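Local structure of uncharacterized protein (Sinorhizobium meliloti, 3U5R) at residues A[69-74]-A[199-204]; A[59-64]-A[183-188]; A[38-43]-A[50-55]. The protein is of unknown function but belongs to the AhpC/TSA family of thioredoxin-fold proteins, which suggests an antioxidant or oxidoreductase activity. One frame throughout, in Å; residues are numbered along the deposited sequence.

Contact 1. Residues A[69-74]-A[199-204]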
loop_
_atom_site.group_PDB
_atom_site.type_symbol
_atom_site.label_atom_id
_atom_site.label_comp_id
_atom_site.label_asym_id
_atom_site.label_seq_id
_atom_site.Cartn_x
_atom_site.Cartn_y
_atom_site.Cartn_z
ATOM N N ASN A 69 -5.481 -8.688 -5.288
ATOM C CA ASN A 69 -6.153 -9.820 -4.665
ATOM C C ASN A 69 -5.497 -11.187 -4.947
ATOM O O ASN A 69 -5.779 -12.147 -4.213
ATOM C CB ASN A 69 -7.634 -9.887 -5.129
ATOM C CG ASN A 69 -8.421 -8.652 -4.680
ATOM O OD1 ASN A 69 -8.106 -8.053 -3.611
ATOM N ND2 ASN A 69 -9.368 -8.221 -5.498
ATOM N N ARG A 70 -4.666 -11.293 -5.977
ATOM C CA ARG A 70 -4.112 -12.593 -6.351
ATOM C C ARG A 70 -2.601 -12.648 -6.588
ATOM O O ARG A 70 -2.030 -13.737 -6.584
ATOM C CB ARG A 70 -4.851 -13.173 -7.582
ATOM C CG ARG A 70 -4.587 -14.733 -7.814
ATOM C CD ARG A 70 -5.858 -15.559 -8.289
ATOM N NE ARG A 70 -5.530 -16.840 -8.972
ATOM C CZ ARG A 70 -5.211 -18.006 -8.372
ATOM N NH1 ARG A 70 -5.160 -18.106 -7.042
ATOM N NH2 ARG A 70 -4.939 -19.098 -9.106
ATOM N N CYS A 71 -1.940 -11.507 -6.767
ATOM C CA CYS A 71 -0.475 -11.500 -6.834
ATOM C C CYS A 71 0.207 -12.331 -5.661
ATOM O O CYS A 71 -0.032 -12.058 -4.506
ATOM C CB CYS A 71 0.020 -10.023 -6.805
ATOM S SG CYS A 71 1.817 -9.960 -6.581
ATOM N N PRO A 72 1.058 -13.369 -5.957
ATOM C CA PRO A 72 1.788 -14.156 -4.902
ATOM C C PRO A 72 2.612 -13.324 -3.941
ATOM O O PRO A 72 2.749 -13.664 -2.748
ATOM C CB PRO A 72 2.736 -15.065 -5.691
ATOM C CG PRO A 72 2.101 -15.160 -7.049
ATOM C CD PRO A 72 1.394 -13.852 -7.316
ATOM N N PHE A 73 3.129 -12.204 -4.392
ATOM C CA PHE A 73 3.895 -11.346 -3.465
ATOM C C PHE A 73 3.014 -10.623 -2.480
ATOM O O PHE A 73 3.467 -10.338 -1.349
ATOM C CB PHE A 73 4.766 -10.326 -4.251
ATOM C CG PHE A 73 5.771 -10.991 -5.083
ATOM C CD1 PHE A 73 5.407 -11.575 -6.277
ATOM C CD2 PHE A 73 7.084 -11.117 -4.617
ATOM C CE1 PHE A 73 6.353 -12.256 -7.019
ATOM C CE2 PHE A 73 8.042 -11.812 -5.340
ATOM C CZ PHE A 73 7.657 -12.388 -6.526
ATOM N N VAL A 74 1.770 -10.302 -2.877
ATOM C CA VAL A 74 0.836 -9.803 -1.909
ATOM C C VAL A 74 0.228 -10.907 -1.038
ATOM O O VAL A 74 0.039 -10.716 0.151
ATOM C CB VAL A 74 -0.286 -9.029 -2.629
ATOM C CG1 VAL A 74 -1.457 -8.636 -1.643
ATOM C CG2 VAL A 74 0.330 -7.791 -3.303
ATOM N N ILE A 199 9.382 -5.869 -4.526
ATOM C CA ILE A 199 9.280 -6.651 -5.742
ATOM C C ILE A 199 7.902 -7.186 -5.789
ATOM O O ILE A 199 7.378 -7.627 -4.755
ATOM C CB ILE A 199 10.182 -7.862 -5.647
ATOM C CG1 ILE A 199 11.625 -7.388 -5.481
ATOM C CG2 ILE A 199 10.017 -8.783 -6.934
ATOM C CD1 ILE A 199 12.291 -6.984 -6.774
ATOM N N GLY A 200 7.289 -7.166 -6.964
ATOM C CA GLY A 200 6.017 -7.920 -7.112
ATOM C C GLY A 200 5.595 -8.144 -8.553
ATOM O O GLY A 200 6.350 -7.903 -9.460
ATOM N N CYS A 201 4.345 -8.537 -8.759
ATOM C CA CYS A 201 3.766 -8.537 -10.054
ATOM C C CYS A 201 3.616 -7.110 -10.540
ATOM O O CYS A 201 3.187 -6.248 -9.759
ATOM C CB CYS A 201 2.387 -9.156 -9.929
ATOM S SG CYS A 201 2.591 -10.987 -9.519
ATOM N N ASN A 202 3.921 -6.851 -11.820
ATOM C CA ASN A 202 3.613 -5.526 -12.365
ATOM C C ASN A 202 2.136 -5.219 -12.147
ATOM O O ASN A 202 1.262 -6.112 -12.186
ATOM C CB ASN A 202 4.002 -5.332 -13.853
ATOM C CG ASN A 202 3.231 -6.275 -14.787
ATOM O OD1 ASN A 202 3.194 -7.479 -14.558
ATOM N ND2 ASN A 202 2.568 -5.718 -15.823
ATOM N N ILE A 203 1.866 -3.938 -11.893
ATOM C CA ILE A 203 0.531 -3.393 -12.037
ATOM C C ILE A 203 0.003 -3.752 -13.414
ATOM O O ILE A 203 0.662 -3.558 -14.448
ATOM C CB ILE A 203 0.527 -1.836 -11.763
ATOM C CG1 ILE A 203 1.015 -1.632 -10.312
ATOM C CG2 ILE A 203 -0.872 -1.178 -12.107
ATOM C CD1 ILE A 203 0.422 -0.605 -9.475
ATOM N N LYS A 204 -1.222 -4.260 -13.459
ATOM C CA LYS A 204 -1.756 -4.660 -14.747
ATOM C C LYS A 204 -2.442 -3.475 -15.421
ATOM O O LYS A 204 -3.652 -3.312 -15.304
ATOM C CB LYS A 204 -2.709 -5.836 -14.521
ATOM C CG LYS A 204 -2.000 -7.012 -13.824
ATOM C CD LYS A 204 -0.821 -7.472 -14.707
ATOM C CE LYS A 204 -0.244 -8.847 -14.322
ATOM N NZ LYS A 204 0.910 -8.748 -13.381
#
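Cys71 and Cys201 face each other sulfur to sulfur, with SG to SG at 3.2 Å. This is well beyond the length of a disulfide bond, so the model holds two separate sulfurs pressed closely together. Cys71 SG is carried anti to its own backbone N (chi1 170°), toward strand 199-202. There it accepts a weak hydrogen bond from the Cys201 backbone, N to SG 3.6 Å, nearly straight at 160°. The Cys201 sulfur also rests against the ring of Pro72, its SG 3.8 Å from CD.

Two residues on, in the first turn of the helix, Phe73 lays a face of its ring over Gly200: Gly200 CA is 4.0 Å from the centroid of the Phe73 ring, a CH-pi contact. Glycine suits this place because it has no side chain to hold the ring off the strand. Phe73 CE2 lies 4.0 Å from Ile199 CG2, the two side chains side by side and pointing the same way. Cys71 SG lies at the edge of the Phe73 ring, in its plane.

Outside this shell, Lys204 NZ bridges Asn202 O, at 2.9 Å, and Asn202 OD1, the latter met from above its carbonyl plane. Thr144 of the adjoining strand 143-144 touches both cysteines, while the Cys71 amide is held by Ser68 OG. Cys71 takes the N-cap position directly before helix 72-75, which follows central strand 61-66. A cysteine at the start of a helix after a central strand is the family arrangement for a redox site, consistent with such a role here, Cys201 being a possible partner.

Contact 2. Residues A[59-64]-A[183-188]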
loop_
_atom_site.group_PDB
_atom_site.type_symbol
_atom_site.label_atom_id
_atom_site.label_comp_id
_atom_site.label_asym_id
_atom_site.label_seq_id
_atom_site.Cartn_x
_atom_site.Cartn_y
_atom_site.Cartn_z
ATOM N N SER A 59 -4.135 11.745 10.950
ATOM C CA SER A 59 -3.127 10.750 11.263
ATOM C C SER A 59 -1.752 11.281 10.883
ATOM O O SER A 59 -1.532 11.613 9.722
ATOM C CB SER A 59 -3.380 9.435 10.522
ATOM O OG SER A 59 -4.663 8.926 10.851
ATOM N N PRO A 60 -0.805 11.368 11.849
ATOM C CA PRO A 60 0.546 11.885 11.504
ATOM C C PRO A 60 1.275 11.008 10.499
ATOM O O PRO A 60 2.059 11.532 9.671
ATOM C CB PRO A 60 1.286 11.935 12.867
ATOM C CG PRO A 60 0.438 10.904 13.781
ATOM C CD PRO A 60 -0.977 11.120 13.293
ATOM N N ALA A 61 1.030 9.680 10.484
ATOM C CA ALA A 61 1.630 8.874 9.411
ATOM C C ALA A 61 0.584 8.312 8.475
ATOM O O ALA A 61 -0.494 7.845 8.939
ATOM C CB ALA A 61 2.525 7.686 9.988
ATOM N N LEU A 62 0.909 8.248 7.168
ATOM C CA LEU A 62 -0.038 7.725 6.197
ATOM C C LEU A 62 0.683 6.772 5.261
ATOM O O LEU A 62 1.700 7.152 4.603
ATOM C CB LEU A 62 -0.746 8.850 5.397
ATOM C CG LEU A 62 -1.451 8.349 4.116
ATOM C CD1 LEU A 62 -2.788 7.665 4.526
ATOM C CD2 LEU A 62 -1.771 9.500 3.132
ATOM N N LEU A 63 0.206 5.515 5.228
ATOM C CA LEU A 63 0.728 4.537 4.307
ATOM C C LEU A 63 -0.243 4.371 3.114
ATOM O O LEU A 63 -1.439 4.076 3.328
ATOM C CB LEU A 63 0.953 3.194 5.006
ATOM C CG LEU A 63 1.439 2.043 4.122
ATOM C CD1 LEU A 63 2.808 2.357 3.538
ATOM C CD2 LEU A 63 1.472 0.739 4.905
ATOM N N VAL A 64 0.262 4.499 1.875
ATOM C CA VAL A 64 -0.537 4.254 0.704
ATOM C C VAL A 64 0.074 3.007 0.090
ATOM O O VAL A 64 1.289 2.989 -0.209
ATOM C CB VAL A 64 -0.487 5.405 -0.297
ATOM C CG1 VAL A 64 -1.364 5.052 -1.564
ATOM C CG2 VAL A 64 -0.983 6.706 0.358
ATOM N N ASP A 183 7.461 3.592 13.157
ATOM C CA ASP A 183 7.889 3.925 14.507
ATOM C C ASP A 183 8.723 5.243 14.494
ATOM O O ASP A 183 8.514 6.108 15.335
ATOM C CB ASP A 183 8.775 2.832 15.078
ATOM C CG ASP A 183 7.968 1.543 15.470
ATOM O OD1 ASP A 183 6.716 1.564 15.463
ATOM O OD2 ASP A 183 8.586 0.522 15.813
ATOM N N ALA A 184 9.692 5.338 13.582
ATOM C CA ALA A 184 10.524 6.501 13.434
ATOM C C ALA A 184 9.613 7.714 13.158
ATOM O O ALA A 184 9.769 8.793 13.790
ATOM C CB ALA A 184 11.476 6.305 12.231
ATOM N N VAL A 185 8.720 7.606 12.182
ATOM C CA VAL A 185 7.829 8.756 11.881
ATOM C C VAL A 185 6.998 9.133 13.127
ATOM O O VAL A 185 6.870 10.334 13.483
ATOM C CB VAL A 185 6.814 8.515 10.699
ATOM C CG1 VAL A 185 5.786 9.682 10.613
ATOM C CG2 VAL A 185 7.555 8.305 9.358
ATOM N N LEU A 186 6.379 8.141 13.760
ATOM C CA LEU A 186 5.465 8.466 14.838
ATOM C C LEU A 186 6.258 9.087 16.026
ATOM O O LEU A 186 5.709 9.926 16.728
ATOM C CB LEU A 186 4.691 7.222 15.322
ATOM C CG LEU A 186 3.641 6.648 14.355
ATOM C CD1 LEU A 186 2.949 5.510 15.132
ATOM C CD2 LEU A 186 2.671 7.778 13.919
ATOM N N LYS A 187 7.525 8.661 16.245
ATOM C CA LYS A 187 8.340 9.241 17.309
ATOM C C LYS A 187 9.044 10.537 16.878
ATOM O O LYS A 187 9.873 11.042 17.620
ATOM C CB LYS A 187 9.454 8.300 17.797
ATOM C CG LYS A 187 9.072 6.945 18.375
ATOM C CD LYS A 187 10.331 6.328 19.068
ATOM C CE LYS A 187 10.675 4.878 18.622
ATOM N NZ LYS A 187 9.632 3.884 19.043
ATOM N N GLY A 188 8.729 11.063 15.703
ATOM C CA GLY A 188 9.404 12.224 15.176
ATOM C C GLY A 188 10.875 12.023 14.820
ATOM O O GLY A 188 11.608 13.001 14.773
#
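Strand 61-64 and the last turn of the helix ending at Leu186 approach most closely at Ala61 and Leu186, whose CA atoms lie 6.7 Å apart. That spacing is filled by aliphatic groups. The methyl of Ala61 points at the helix and is shared by two neighbours: its CB is 3.9 Å from Val185 CG1 and equally 3.9 Å from Leu186 CD2. Alanine suits the spot, since its single methyl lets the helix settle close to the strand backbone.

Val185 presents one branch only. With CG1 anti to the backbone N (chi1 171°), that methyl is the one that meets the strand, and it also comes near the carbonyl O of Pro60. Leu186 leaves the helix at an angle to the strand, yet its CD2 branch turns back and ends 3.8 Å from Pro60 CG. The two side chains cross obliquely, the leucine methyl lying against the proline ring. Pro60, just before the strand begins, gives the chain a rigid apolar shoulder there. The contact is wholly apolar.

The helix stops straight afterwards in a Schellman motif. Gly188, at positive phi, is its C-prime residue, a backbone shape glycine takes readily, and its N reaches Val185 O at 3.0 Å. The touching residues thus lie in the last turn of the helix, just before this well-formed cap.

Around the contact, Val185 also packs on Leu149 of strand 146-150 and Leu186 on Tyr88 of helix 78-88. Ala61, paired with strand 93-99 through its backbone, touches Leu93. Helix 176-186 therefore packs its last turn on a face of the central mixed sheet, at the starting end of the middle strand 61-66, beside helix 78-88.

Contact 3. Residues A[38-43]-A[50-55]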
loop_
_atom_site.group_PDB
_atom_site.type_symbol
_atom_site.label_atom_id
_atom_site.label_comp_id
_atom_site.label_asym_id
_atom_site.label_seq_id
_atom_site.Cartn_x
_atom_site.Cartn_y
_atom_site.Cartn_z
ATOM N N ALA A 38 2.475 13.404 -1.328
ATOM C CA ALA A 38 1.457 12.408 -1.623
ATOM C C ALA A 38 0.446 13.069 -2.579
ATOM O O ALA A 38 -0.015 14.180 -2.322
ATOM C CB ALA A 38 0.751 12.057 -0.314
ATOM N N ALA A 39 0.133 12.414 -3.688
ATOM C CA ALA A 39 -0.790 12.986 -4.637
ATOM C C ALA A 39 -2.199 12.760 -4.080
ATOM O O ALA A 39 -2.468 11.726 -3.411
ATOM C CB ALA A 39 -0.651 12.270 -5.967
ATOM N N ASP A 40 -3.095 13.702 -4.361
ATOM C CA ASP A 40 -4.443 13.601 -3.861
ATOM C C ASP A 40 -5.231 12.634 -4.749
ATOM O O ASP A 40 -4.818 12.336 -5.877
ATOM C CB ASP A 40 -5.152 14.945 -3.748
ATOM C CG ASP A 40 -6.276 14.928 -2.623
ATOM O OD1 ASP A 40 -6.723 13.851 -2.114
ATOM O OD2 ASP A 40 -6.689 16.028 -2.227
ATOM N N PHE A 41 -6.317 12.064 -4.231
ATOM C CA PHE A 41 -7.102 11.135 -5.066
ATOM C C PHE A 41 -8.523 11.210 -4.554
ATOM O O PHE A 41 -8.784 11.780 -3.481
ATOM C CB PHE A 41 -6.589 9.681 -4.881
ATOM C CG PHE A 41 -6.443 9.267 -3.400
ATOM C CD1 PHE A 41 -7.535 8.826 -2.666
ATOM C CD2 PHE A 41 -5.215 9.357 -2.760
ATOM C CE1 PHE A 41 -7.400 8.450 -1.311
ATOM C CE2 PHE A 41 -5.060 9.028 -1.405
ATOM C CZ PHE A 41 -6.181 8.568 -0.672
ATOM N N VAL A 42 -9.445 10.607 -5.289
ATOM C CA VAL A 42 -10.783 10.321 -4.770
ATOM C C VAL A 42 -11.085 8.912 -5.266
ATOM O O VAL A 42 -11.038 8.661 -6.465
ATOM C CB VAL A 42 -11.803 11.362 -5.268
ATOM C CG1 VAL A 42 -11.646 11.575 -6.776
ATOM C CG2 VAL A 42 -13.209 10.939 -4.922
ATOM N N LEU A 43 -11.376 7.969 -4.361
ATOM C CA LEU A 43 -11.461 6.553 -4.791
ATOM C C LEU A 43 -12.510 5.863 -3.939
ATOM O O LEU A 43 -12.665 6.205 -2.796
ATOM C CB LEU A 43 -10.114 5.847 -4.485
ATOM C CG LEU A 43 -8.939 6.156 -5.438
ATOM C CD1 LEU A 43 -7.746 5.444 -4.928
ATOM C CD2 LEU A 43 -9.107 5.773 -6.882
ATOM N N LEU A 50 -16.542 7.136 -0.607
ATOM C CA LEU A 50 -15.401 7.781 -1.281
ATOM C C LEU A 50 -14.337 8.352 -0.300
ATOM O O LEU A 50 -14.696 8.857 0.768
ATOM C CB LEU A 50 -15.907 8.900 -2.208
ATOM C CG LEU A 50 -16.786 8.455 -3.384
ATOM C CD1 LEU A 50 -17.413 9.684 -4.052
ATOM C CD2 LEU A 50 -16.078 7.689 -4.444
ATOM N N PHE A 51 -13.060 8.211 -0.646
ATOM C CA PHE A 51 -11.973 8.643 0.244
ATOM C C PHE A 51 -11.026 9.502 -0.538
ATOM O O PHE A 51 -10.751 9.226 -1.701
ATOM C CB PHE A 51 -11.200 7.445 0.821
ATOM C CG PHE A 51 -12.063 6.500 1.613
ATOM C CD1 PHE A 51 -12.835 5.566 0.969
ATOM C CD2 PHE A 51 -12.100 6.557 2.992
ATOM C CE1 PHE A 51 -13.659 4.721 1.714
ATOM C CE2 PHE A 51 -12.919 5.667 3.767
ATOM C CZ PHE A 51 -13.696 4.795 3.119
ATOM N N THR A 52 -10.535 10.574 0.120
ATOM C CA THR A 52 -9.525 11.461 -0.422
ATOM C C THR A 52 -8.457 11.584 0.679
ATOM O O THR A 52 -8.692 11.119 1.804
ATOM C CB THR A 52 -10.113 12.853 -0.726
ATOM O OG1 THR A 52 -10.371 13.561 0.498
ATOM C CG2 THR A 52 -11.423 12.732 -1.473
ATOM N N LEU A 53 -7.310 12.221 0.390
ATOM C CA LEU A 53 -6.350 12.570 1.478
ATOM C C LEU A 53 -6.940 13.267 2.695
ATOM O O LEU A 53 -6.490 13.023 3.828
ATOM C CB LEU A 53 -5.153 13.377 0.984
ATOM C CG LEU A 53 -4.091 12.786 0.078
ATOM C CD1 LEU A 53 -3.162 13.922 -0.371
ATOM C CD2 LEU A 53 -3.303 11.631 0.764
ATOM N N ALA A 54 -7.957 14.113 2.495
ATOM C CA ALA A 54 -8.524 14.858 3.620
ATOM C C ALA A 54 -9.137 13.898 4.632
ATOM O O ALA A 54 -9.266 14.272 5.793
ATOM C CB ALA A 54 -9.622 15.882 3.182
ATOM N N GLU A 55 -9.519 12.694 4.218
ATOM C CA GLU A 55 -10.114 11.769 5.189
ATOM C C GLU A 55 -9.090 11.206 6.171
ATOM O O GLU A 55 -9.449 10.603 7.225
ATOM C CB GLU A 55 -10.826 10.600 4.442
ATOM C CG GLU A 55 -12.263 10.933 4.123
ATOM C CD GLU A 55 -12.421 12.103 3.101
ATOM O OE1 GLU A 55 -12.064 11.953 1.918
ATOM O OE2 GLU A 55 -12.890 13.184 3.491
HETATM O O HOH W 1 -8.095 15.730 0.109
#
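A single carboxylate oxygen, OD1 of Asp40, is gripped by two backbone amides: Leu53 N across the contact at 3.0 Å, and Phe41 N of its own segment at 2.8 Å. The first comes on the syn side and the second on the anti side, from opposite faces of the carboxylate plane, which should hold the group against rotation. Its other oxygen, OD2, accepts from a water that in turn takes the Ala54 N-H, so Asp40 ties down the start of the 3-10 turn 53-55. The carboxylate gets there by standing anti to the backbone N (chi1 -153°). Glu55 folds back over the start of the 3-10 segment, and its OE1 accepts from both N and OG1 of Thr52, the residue just before it.

Behind the polar pair, Leu53 fills the angle between the segments. Its CD1 sits against Ala38 O, while CD2 lies 3.8 Å from Phe41 CE2, the two side chains crossing at about a right angle. Phe41 slots its ring under the turn: Leu53 N lies over one face, and Phe51 O meets the ring at its edge, 3.4 Å from CD1. The flat ring of phenylalanine can thus serve a backbone amide, a carbonyl and a leucine methyl at once.

Further along, the two segments pair as strands. Leu43 and Phe51 form an antiparallel hydrogen-bonded pair, with Leu43 N to Phe51 O at 3.0 Å and Phe51 N to Leu43 O at 3.0 Å. Their side chains share one face of this small sheet. On the exposed side, Val42 CB meets Thr52 CG2 at 4.1 Å.

That Leu43 and Phe51 face packs on Leu128 of strand 127-129, and Phe41 and Leu43 also touch Val135 of helix 134-139. The hairpin thus lies against the outer edge of the central sheet, while Ala38 and Ala39 touch helix 134-139.

From the N terminus, contact 3 comes first and closes a short hairpin-like loop, 38-43 with 50-55, before the central strand 61-66 begins. Contacts 1 and 2 then span most of the remaining chain, and their segments alternate: 59-64 reaches forward to 183-188, while 69-74, just beyond the same strand, reaches past it to 199-204. These two long loops cross. They pin the C-terminal helix to the beginning of strand 61-66, and the strand after it to the helix that follows the end of 61-66, their centres about 25 Å apart. Contact 3 meets contact 2 directly, Leu62 CD2 being 3.5 Å from Leu53 CD2, whereas contact 1 lies across the chain's centre from both.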